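Local coordinates for spore germination protein B3 (Bacillus subtilis subsp. subtilis, PDB 3N54), which takes part in the spore germination response to the mixture of L-asparagine, glucose, fructose and potassium ions, as a lipoprotein component of a germinant receptor, at residues A[73-81]-A[110-118]; A[225-236]-A[248-259]. All coordinates share one frame; numbering follows the deposited sequence.

Contact 1 of 2, residues A[73-81]-A[110-118]; sequences KVILLGEKL and RGNAADVFT
A strand-to-helix junction, with Gly78 at the N-cap of helix 79-84, meets the loop that leaves the neighbouring parallel strand 105-109. Glu79 and Gly111 are joined by two hydrogen bonds. Glu79 N donates to Gly111 O at 3.0 Å, almost straight at 174°. In return Gly111 N donates to Glu79 OE1 at 2.9 Å, on the anti lone pair of the carboxylate. The Glu79 chain is extended, with CG anti to the backbone N (chi1 179°), and this carries OE1 back to the loop. Its other oxygen, OE2, forms a salt bridge with Arg83. With an alanine in place of Glu79, Gly111 N would probably lose this acceptor and Arg83 this carboxylate. Toward Leu76 the contact is apolar. Leu76 CG sits 3.8 Å from Ala113 CB. Leu76 CD2 lies 3.7 Å from Val116 CB and meets Phe117 CE2 obliquely, also at 3.7 Å. Val170 of strand 165-172 touches both Leu76 and Val116. Within the loop, Asn112 OD1 accepts from Asp115 N at 2.8 Å. This is an Asx motif at the start of the helically wound residues 113-116. The contact is plain packing of a loop against the edge strand, 74-77, of the five-stranded mixed sheet.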
loop_
_atom_site.group_PDB
_atom_site.type_symbol
_atom_site.label_atom_id
_atom_site.label_comp_id
_atom_site.label_asym_id
_atom_site.label_seq_id
_atom_site.Cartn_x
_atom_site.Cartn_y
_atom_site.Cartn_z
ATOM N N LYS A 73 -7.916 14.830 -0.218
ATOM C CA LYS A 73 -6.490 14.766 0.078
ATOM C C LYS A 73 -6.001 13.344 0.316
ATOM O O LYS A 73 -4.857 13.015 -0.012
ATOM C CB LYS A 73 -6.164 15.631 1.299
ATOM C CG LYS A 73 -6.609 17.092 1.152
ATOM C CD LYS A 73 -6.018 17.771 -0.104
ATOM C CE LYS A 73 -6.721 19.088 -0.428
ATOM N NZ LYS A 73 -6.533 19.444 -1.863
ATOM N N VAL A 74 -6.859 12.512 0.898
ATOM C CA VAL A 74 -6.486 11.151 1.230
ATOM C C VAL A 74 -7.687 10.216 1.131
ATOM O O VAL A 74 -8.789 10.559 1.564
ATOM C CB VAL A 74 -5.847 11.081 2.650
ATOM C CG1 VAL A 74 -6.765 11.701 3.685
ATOM C CG2 VAL A 74 -5.496 9.637 3.033
ATOM N N ILE A 75 -7.459 9.056 0.519
ATOM C CA ILE A 75 -8.439 7.989 0.420
ATOM C C ILE A 75 -7.886 6.785 1.180
ATOM O O ILE A 75 -6.786 6.316 0.869
ATOM C CB ILE A 75 -8.680 7.542 -1.030
ATOM C CG1 ILE A 75 -9.057 8.725 -1.935
ATOM C CG2 ILE A 75 -9.757 6.481 -1.074
ATOM C CD1 ILE A 75 -10.356 9.335 -1.595
ATOM N N LEU A 76 -8.644 6.291 2.156
ATOM C CA LEU A 76 -8.255 5.139 2.957
ATOM C C LEU A 76 -9.176 3.969 2.653
ATOM O O LEU A 76 -10.394 4.082 2.803
ATOM C CB LEU A 76 -8.323 5.489 4.442
ATOM C CG LEU A 76 -7.850 4.440 5.448
ATOM C CD1 LEU A 76 -6.363 4.131 5.257
ATOM C CD2 LEU A 76 -8.123 4.926 6.853
ATOM N N LEU A 77 -8.600 2.847 2.231
ATOM C CA LEU A 77 -9.376 1.676 1.839
ATOM C C LEU A 77 -9.357 0.613 2.925
ATOM O O LEU A 77 -8.301 0.266 3.446
ATOM C CB LEU A 77 -8.830 1.084 0.532
ATOM C CG LEU A 77 -8.750 2.002 -0.690
ATOM C CD1 LEU A 77 -8.131 1.260 -1.869
ATOM C CD2 LEU A 77 -10.124 2.552 -1.083
ATOM N N GLY A 78 -10.541 0.107 3.265
ATOM C CA GLY A 78 -10.687 -0.938 4.266
ATOM C C GLY A 78 -10.234 -2.287 3.747
ATOM O O GLY A 78 -10.267 -2.549 2.542
ATOM N N GLU A 79 -9.835 -3.148 4.675
ATOM C CA GLU A 79 -9.221 -4.430 4.339
ATOM C C GLU A 79 -10.143 -5.345 3.550
ATOM O O GLU A 79 -9.749 -5.882 2.518
ATOM C CB GLU A 79 -8.750 -5.142 5.612
ATOM C CG GLU A 79 -8.113 -6.501 5.354
ATOM C CD GLU A 79 -7.505 -7.128 6.595
ATOM O OE1 GLU A 79 -7.460 -6.466 7.652
ATOM O OE2 GLU A 79 -7.070 -8.296 6.506
ATOM N N LYS A 80 -11.362 -5.527 4.035
ATOM C CA LYS A 80 -12.302 -6.418 3.364
ATOM C C LYS A 80 -12.578 -5.949 1.926
ATOM O O LYS A 80 -12.670 -6.763 1.007
ATOM C CB LYS A 80 -13.597 -6.535 4.169
ATOM C CG LYS A 80 -14.605 -7.467 3.531
ATOM C CD LYS A 80 -15.795 -7.711 4.424
ATOM C CE LYS A 80 -16.831 -8.553 3.698
ATOM N NZ LYS A 80 -17.830 -9.130 4.631
ATOM N N LEU A 81 -12.682 -4.642 1.729
ATOM C CA LEU A 81 -12.896 -4.099 0.392
ATOM C C LEU A 81 -11.720 -4.409 -0.534
ATOM O O LEU A 81 -11.922 -4.895 -1.648
ATOM C CB LEU A 81 -13.164 -2.597 0.453
ATOM C CG LEU A 81 -13.350 -1.919 -0.915
ATOM C CD1 LEU A 81 -14.453 -0.883 -0.873
ATOM C CD2 LEU A 81 -12.036 -1.314 -1.396
ATOM N N ARG A 110 -5.731 -1.812 7.978
ATOM C CA ARG A 110 -5.944 -3.139 8.498
ATOM C C ARG A 110 -7.307 -3.022 9.153
ATOM O O ARG A 110 -7.546 -2.088 9.917
ATOM C CB ARG A 110 -4.868 -3.520 9.508
ATOM C CG ARG A 110 -3.503 -3.669 8.884
ATOM C CD ARG A 110 -2.421 -3.738 9.937
ATOM N NE ARG A 110 -1.092 -3.895 9.356
ATOM C CZ ARG A 110 -0.496 -5.061 9.103
ATOM N NH1 ARG A 110 -1.098 -6.216 9.376
ATOM N NH2 ARG A 110 0.725 -5.072 8.578
ATOM N N GLY A 111 -8.212 -3.935 8.837
ATOM C CA GLY A 111 -9.568 -3.839 9.350
ATOM C C GLY A 111 -10.331 -2.716 8.655
ATOM O O GLY A 111 -10.032 -2.354 7.521
ATOM N N ASN A 112 -11.298 -2.157 9.366
ATOM C CA ASN A 112 -12.211 -1.147 8.836
ATOM C C ASN A 112 -11.586 0.261 8.752
ATOM O O ASN A 112 -11.071 0.789 9.739
ATOM C CB ASN A 112 -13.492 -1.171 9.695
ATOM C CG ASN A 112 -14.453 -0.070 9.358
ATOM O OD1 ASN A 112 -14.325 1.058 9.850
ATOM N ND2 ASN A 112 -15.458 -0.391 8.542
ATOM N N ALA A 113 -11.640 0.854 7.561
ATOM C CA ALA A 113 -11.077 2.189 7.304
ATOM C C ALA A 113 -11.764 3.318 8.073
ATOM O O ALA A 113 -11.101 4.247 8.530
ATOM C CB ALA A 113 -11.113 2.495 5.810
ATOM N N ALA A 114 -13.087 3.249 8.198
ATOM C CA ALA A 114 -13.842 4.292 8.902
ATOM C C ALA A 114 -13.408 4.418 10.373
ATOM O O ALA A 114 -13.340 5.522 10.912
ATOM C CB ALA A 114 -15.352 4.038 8.793
ATOM N N ASP A 115 -13.079 3.291 11.003
ATOM C CA ASP A 115 -12.625 3.287 12.395
ATOM C C ASP A 115 -11.248 3.918 12.609
ATOM O O ASP A 115 -10.908 4.283 13.732
ATOM C CB ASP A 115 -12.603 1.857 12.954
ATOM C CG ASP A 115 -13.993 1.263 13.110
ATOM O OD1 ASP A 115 -14.992 1.932 12.771
ATOM O OD2 ASP A 115 -14.082 0.113 13.584
ATOM N N VAL A 116 -10.452 4.032 11.549
ATOM C CA VAL A 116 -9.121 4.626 11.669
ATOM C C VAL A 116 -9.213 6.146 11.836
ATOM O O VAL A 116 -8.419 6.730 12.563
ATOM C CB VAL A 116 -8.227 4.253 10.475
ATOM C CG1 VAL A 116 -6.882 4.971 10.564
ATOM C CG2 VAL A 116 -8.033 2.744 10.425
ATOM N N PHE A 117 -10.174 6.785 11.173
ATOM C CA PHE A 117 -10.392 8.221 11.358
ATOM C C PHE A 117 -11.058 8.467 12.713
ATOM O O PHE A 117 -12.105 7.887 12.995
ATOM C CB PHE A 117 -11.264 8.803 10.236
ATOM C CG PHE A 117 -10.599 8.832 8.893
ATOM C CD1 PHE A 117 -9.729 9.862 8.557
ATOM C CD2 PHE A 117 -10.862 7.848 7.949
ATOM C CE1 PHE A 117 -9.117 9.903 7.311
ATOM C CE2 PHE A 117 -10.259 7.883 6.698
ATOM C CZ PHE A 117 -9.383 8.912 6.380
ATOM N N THR A 118 -10.456 9.310 13.549
ATOM C CA THR A 118 -11.011 9.632 14.875
ATOM C C THR A 118 -10.960 11.126 15.173
ATOM O O THR A 118 -10.054 11.820 14.724
ATOM C CB THR A 118 -10.265 8.898 16.007
ATOM O OG1 THR A 118 -8.869 9.211 15.941
ATOM C CG2 THR A 118 -10.450 7.390 15.891
#

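Contact 2 of 2, residues A[225-236]-A[248-259]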
loop_
_atom_site.group_PDB
_atom_site.type_symbol
_atom_site.label_atom_id
_atom_site.label_comp_id
_atom_site.label_asym_id
_atom_site.label_seq_id
_atom_site.Cartn_x
_atom_site.Cartn_y
_atom_site.Cartn_z
ATOM N N ILE A 225 22.460 -2.942 20.742
ATOM C CA ILE A 225 23.172 -2.071 19.815
ATOM C C ILE A 225 22.189 -1.637 18.736
ATOM O O ILE A 225 21.348 -2.428 18.305
ATOM C CB ILE A 225 24.425 -2.741 19.198
ATOM C CG1 ILE A 225 24.079 -4.075 18.529
ATOM C CG2 ILE A 225 25.491 -2.954 20.270
ATOM C CD1 ILE A 225 25.256 -4.725 17.827
ATOM N N THR A 226 22.276 -0.375 18.333
ATOM C CA THR A 226 21.380 0.169 17.315
ATOM C C THR A 226 22.179 0.871 16.229
ATOM O O THR A 226 23.167 1.551 16.512
ATOM C CB THR A 226 20.358 1.148 17.923
ATOM O OG1 THR A 226 19.528 0.450 18.856
ATOM C CG2 THR A 226 19.478 1.736 16.852
ATOM N N PHE A 227 21.742 0.680 14.987
ATOM C CA PHE A 227 22.366 1.274 13.819
ATOM C C PHE A 227 21.342 2.162 13.112
ATOM O O PHE A 227 20.381 1.657 12.533
ATOM C CB PHE A 227 22.868 0.172 12.886
ATOM C CG PHE A 227 23.527 0.679 11.635
ATOM C CD1 PHE A 227 24.865 1.035 11.637
ATOM C CD2 PHE A 227 22.812 0.783 10.449
ATOM C CE1 PHE A 227 25.481 1.496 10.480
ATOM C CE2 PHE A 227 23.420 1.242 9.292
ATOM C CZ PHE A 227 24.758 1.597 9.308
ATOM N N GLU A 228 21.543 3.477 13.180
ATOM C CA GLU A 228 20.638 4.444 12.560
ATOM C C GLU A 228 21.156 4.829 11.178
ATOM O O GLU A 228 22.297 5.266 11.037
ATOM C CB GLU A 228 20.499 5.699 13.429
ATOM C CG GLU A 228 19.415 6.666 12.938
ATOM C CD GLU A 228 19.369 7.981 13.708
ATOM O OE1 GLU A 228 20.367 8.343 14.370
ATOM O OE2 GLU A 228 18.330 8.671 13.629
ATOM N N ILE A 229 20.300 4.685 10.169
ATOM C CA ILE A 229 20.670 4.958 8.785
ATOM C C ILE A 229 20.878 6.450 8.522
ATOM O O ILE A 229 20.058 7.275 8.921
ATOM C CB ILE A 229 19.580 4.461 7.806
ATOM C CG1 ILE A 229 19.378 2.947 7.923
ATOM C CG2 ILE A 229 19.941 4.822 6.372
ATOM C CD1 ILE A 229 18.191 2.442 7.129
ATOM N N LYS A 230 21.980 6.786 7.856
ATOM C CA LYS A 230 22.231 8.156 7.406
ATOM C C LYS A 230 22.070 8.242 5.887
ATOM O O LYS A 230 21.384 9.130 5.380
ATOM C CB LYS A 230 23.617 8.635 7.840
ATOM C CG LYS A 230 23.651 9.253 9.237
ATOM C CD LYS A 230 23.048 10.658 9.241
ATOM C CE LYS A 230 23.301 11.385 10.557
ATOM N NZ LYS A 230 23.018 12.850 10.442
ATOM N N LYS A 231 22.706 7.317 5.172
ATOM C CA LYS A 231 22.578 7.226 3.721
ATOM C C LYS A 231 22.748 5.769 3.296
ATOM O O LYS A 231 23.618 5.068 3.815
ATOM C CB LYS A 231 23.609 8.128 3.032
ATOM C CG LYS A 231 23.301 8.438 1.570
ATOM C CD LYS A 231 24.180 9.572 1.028
ATOM C CE LYS A 231 23.723 10.025 -0.360
ATOM N NZ LYS A 231 24.503 11.190 -0.887
ATOM N N SER A 232 21.904 5.310 2.376
ATOM C CA SER A 232 21.969 3.935 1.883
ATOM C C SER A 232 21.744 3.881 0.375
ATOM O O SER A 232 20.926 4.624 -0.166
ATOM C CB SER A 232 20.940 3.053 2.598
ATOM O OG SER A 232 21.133 1.682 2.283
ATOM N N LYS A 233 22.477 2.993 -0.291
ATOM C CA LYS A 233 22.398 2.827 -1.736
ATOM C C LYS A 233 22.340 1.348 -2.091
ATOM O O LYS A 233 22.957 0.523 -1.421
ATOM C CB LYS A 233 23.617 3.463 -2.406
ATOM C CG LYS A 233 23.807 4.943 -2.095
ATOM C CD LYS A 233 25.004 5.526 -2.843
ATOM C CE LYS A 233 25.127 7.036 -2.630
ATOM N NZ LYS A 233 26.225 7.648 -3.438
ATOM N N THR A 234 21.607 1.017 -3.148
ATOM C CA THR A 234 21.487 -0.364 -3.599
ATOM C C THR A 234 21.735 -0.499 -5.096
ATOM O O THR A 234 21.216 0.281 -5.890
ATOM C CB THR A 234 20.089 -0.941 -3.282
ATOM O OG1 THR A 234 19.975 -1.172 -1.871
ATOM C CG2 THR A 234 19.862 -2.254 -4.024
ATOM N N LYS A 235 22.541 -1.493 -5.466
ATOM C CA LYS A 235 22.767 -1.836 -6.865
ATOM C C LYS A 235 22.255 -3.251 -7.090
ATOM O O LYS A 235 22.584 -4.159 -6.328
ATOM C CB LYS A 235 24.249 -1.738 -7.227
ATOM C CG LYS A 235 24.764 -0.312 -7.374
ATOM C CD LYS A 235 26.192 -0.287 -7.921
ATOM C CE LYS A 235 26.674 1.133 -8.209
ATOM N NZ LYS A 235 25.851 1.831 -9.244
ATOM N N ILE A 236 21.439 -3.431 -8.128
ATOM C CA ILE A 236 20.864 -4.731 -8.447
ATOM C C ILE A 236 21.319 -5.188 -9.824
ATOM O O ILE A 236 21.076 -4.510 -10.816
ATOM C CB ILE A 236 19.331 -4.689 -8.424
ATOM C CG1 ILE A 236 18.827 -4.255 -7.045
ATOM C CG2 ILE A 236 18.761 -6.046 -8.777
ATOM C CD1 ILE A 236 17.319 -4.275 -6.908
ATOM N N HIS A 248 21.715 -10.362 -8.109
ATOM C CA HIS A 248 22.828 -9.977 -7.250
ATOM C C HIS A 248 22.522 -8.587 -6.723
ATOM O O HIS A 248 22.571 -7.607 -7.470
ATOM C CB HIS A 248 24.157 -9.972 -8.004
ATOM C CG HIS A 248 24.707 -11.335 -8.275
ATOM N ND1 HIS A 248 24.250 -12.133 -9.302
ATOM C CD2 HIS A 248 25.689 -12.036 -7.662
ATOM C CE1 HIS A 248 24.924 -13.269 -9.305
ATOM N NE2 HIS A 248 25.803 -13.235 -8.320
ATOM N N ILE A 249 22.192 -8.508 -5.441
ATOM C CA ILE A 249 21.843 -7.249 -4.811
ATOM C C ILE A 249 22.957 -6.806 -3.879
ATOM O O ILE A 249 23.384 -7.558 -3.001
ATOM C CB ILE A 249 20.533 -7.368 -4.018
ATOM C CG1 ILE A 249 19.389 -7.758 -4.960
ATOM C CG2 ILE A 249 20.230 -6.063 -3.291
ATOM C CD1 ILE A 249 18.014 -7.736 -4.317
ATOM N N SER A 250 23.422 -5.580 -4.082
ATOM C CA SER A 250 24.467 -4.990 -3.272
ATOM C C SER A 250 23.856 -3.860 -2.467
ATOM O O SER A 250 23.162 -3.017 -3.021
ATOM C CB SER A 250 25.589 -4.459 -4.163
ATOM O OG SER A 250 26.656 -3.943 -3.390
ATOM N N VAL A 251 24.097 -3.853 -1.160
ATOM C CA VAL A 251 23.583 -2.810 -0.282
ATOM C C VAL A 251 24.747 -2.154 0.445
ATOM O O VAL A 251 25.516 -2.824 1.135
ATOM C CB VAL A 251 22.572 -3.370 0.754
ATOM C CG1 VAL A 251 22.135 -2.286 1.725
ATOM C CG2 VAL A 251 21.363 -3.973 0.056
ATOM N N LYS A 252 24.885 -0.845 0.264
ATOM C CA LYS A 252 25.894 -0.060 0.955
ATOM C C LYS A 252 25.175 0.988 1.788
ATOM O O LYS A 252 24.440 1.813 1.248
ATOM C CB LYS A 252 26.855 0.594 -0.039
ATOM C CG LYS A 252 27.778 -0.393 -0.741
ATOM C CD LYS A 252 28.819 0.320 -1.602
ATOM C CE LYS A 252 29.868 -0.652 -2.128
ATOM N NZ LYS A 252 30.970 0.042 -2.858
ATOM N N THR A 253 25.379 0.942 3.101
ATOM C CA THR A 253 24.697 1.836 4.025
ATOM C C THR A 253 25.671 2.453 5.021
ATOM O O THR A 253 26.517 1.759 5.581
ATOM C CB THR A 253 23.611 1.077 4.821
ATOM O OG1 THR A 253 22.823 0.280 3.930
ATOM C CG2 THR A 253 22.709 2.045 5.579
ATOM N N LYS A 254 25.547 3.760 5.226
ATOM C CA LYS A 254 26.328 4.484 6.217
ATOM C C LYS A 254 25.376 4.878 7.337
ATOM O O LYS A 254 24.240 5.273 7.070
ATOM C CB LYS A 254 26.983 5.722 5.603
ATOM C CG LYS A 254 28.031 5.415 4.542
ATOM C CD LYS A 254 28.686 6.694 4.027
ATOM C CE LYS A 254 29.836 6.407 3.066
ATOM N NZ LYS A 254 30.474 7.660 2.564
ATOM N N GLY A 255 25.827 4.777 8.585
ATOM C CA GLY A 255 24.955 5.084 9.716
ATOM C C GLY A 255 25.622 5.364 11.048
ATOM O O GLY A 255 26.834 5.212 11.201
ATOM N N ILE A 256 24.799 5.780 12.007
ATOM C CA ILE A 256 25.235 6.104 13.360
ATOM C C ILE A 256 24.969 4.920 14.290
ATOM O O ILE A 256 24.042 4.140 14.064
ATOM C CB ILE A 256 24.511 7.360 13.889
ATOM C CG1 ILE A 256 24.846 8.571 13.015
ATOM C CG2 ILE A 256 24.892 7.649 15.332
ATOM C CD1 ILE A 256 24.254 9.871 13.517
ATOM N N LEU A 257 25.781 4.801 15.337
ATOM C CA LEU A 257 25.689 3.700 16.284
ATOM C C LEU A 257 25.290 4.159 17.691
ATOM O O LEU A 257 25.581 5.282 18.094
ATOM C CB LEU A 257 27.036 2.969 16.318
ATOM C CG LEU A 257 27.199 1.751 17.233
ATOM C CD1 LEU A 257 28.292 0.835 16.704
ATOM C CD2 LEU A 257 27.500 2.168 18.666
ATOM N N THR A 258 24.604 3.276 18.416
ATOM C CA THR A 258 24.254 3.479 19.827
ATOM C C THR A 258 24.629 2.194 20.575
ATOM O O THR A 258 24.443 1.098 20.047
ATOM C CB THR A 258 22.770 3.824 20.008
ATOM O OG1 THR A 258 22.467 5.014 19.271
ATOM C CG2 THR A 258 22.442 4.055 21.475
ATOM N N GLU A 259 25.144 2.337 21.798
ATOM C CA GLU A 259 25.766 1.224 22.528
ATOM C C GLU A 259 25.318 0.989 23.974
ATOM O O GLU A 259 24.602 1.798 24.567
ATOM C CB GLU A 259 27.288 1.444 22.534
ATOM C CG GLU A 259 28.065 0.573 21.561
ATOM C CD GLU A 259 28.390 -0.798 22.124
ATOM O OE1 GLU A 259 28.590 -0.925 23.353
ATOM O OE2 GLU A 259 28.469 -1.755 21.328
#
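Segments 225-236 and 248-259 come from the two arms, strands 223-240 and 245-258, of a long antiparallel beta hairpin, broken by a classic beta bulge at Lys230 and Lys231. Paired backbone N-H to O bonds join Thr226 to Thr258, Glu228 to Ile256, Lys231 to Lys254, Lys233 to Lys252 and Lys235 to Ser250. At the bulge Lys254 O accepts twice, from Lys230 N at 2.8 Å and from Lys231 N at 3.2 Å. The chain turns a corner there. Strand 231-236 runs at 174° to its partner, but strand 225-229 at 138°.

One aromatic ring, Phe227, packs on the bend. Phe227 CG is anti to the backbone N (chi1 180°), and the ring reaches along the partner strand to Gly255. Phe227 CZ lies 3.4 Å from Gly255 N. Gly255, with no side chain, lets the ring come this close; there is no room for a CB between the ring and Glu228 O. Thr253 CG2 meets the ring at its edge, 3.9 Å from Phe227 CE2. Phe280 and Phe340 also meet this ring.

Aliphatic contacts occur on both faces. Ile236 and Ile249 lie side by side, next to helix 198-208. At the corner Lys230 bends across Ile256, with Lys230 CE tight against Ile256 CD1 at 3.5 Å. Ile256 is on the face that carries Lys231, Lys233, Lys235, Lys252 and Lys254, whose ends lead away from the partner strand.

Hydroxyl contacts lie on the face towards helix 198-208. Thr234 OG1 bonds to Val207 O. Thr253 OG1 accepts from Trp206 NE1, and it shares a hydrogen bond of 2.7 Å with Ser232 OG, in which either may be the donor.

In the fold
Contact 1 closes along the chain before contact 2 opens. Their centres are about 33 Å apart, and their nearest atoms about 19 Å, so they do not touch. They share no sheet. Contact 1 lies at one edge of the five-stranded mixed sheet, on its outermost strand 74-77. Contact 2 joins the two central strands, 223-240 and 245-258, of a separate four-stranded mixed sheet. Contact 1 belongs to the spore germination protein N-terminal domain, contact 2 to the GerAC-like C-terminal region. The centre of contact 2 is about 24 Å from the centre of the chain, that of contact 1 about 12 Å. The two therefore belong to separate parts of an elongated chain with several sheets.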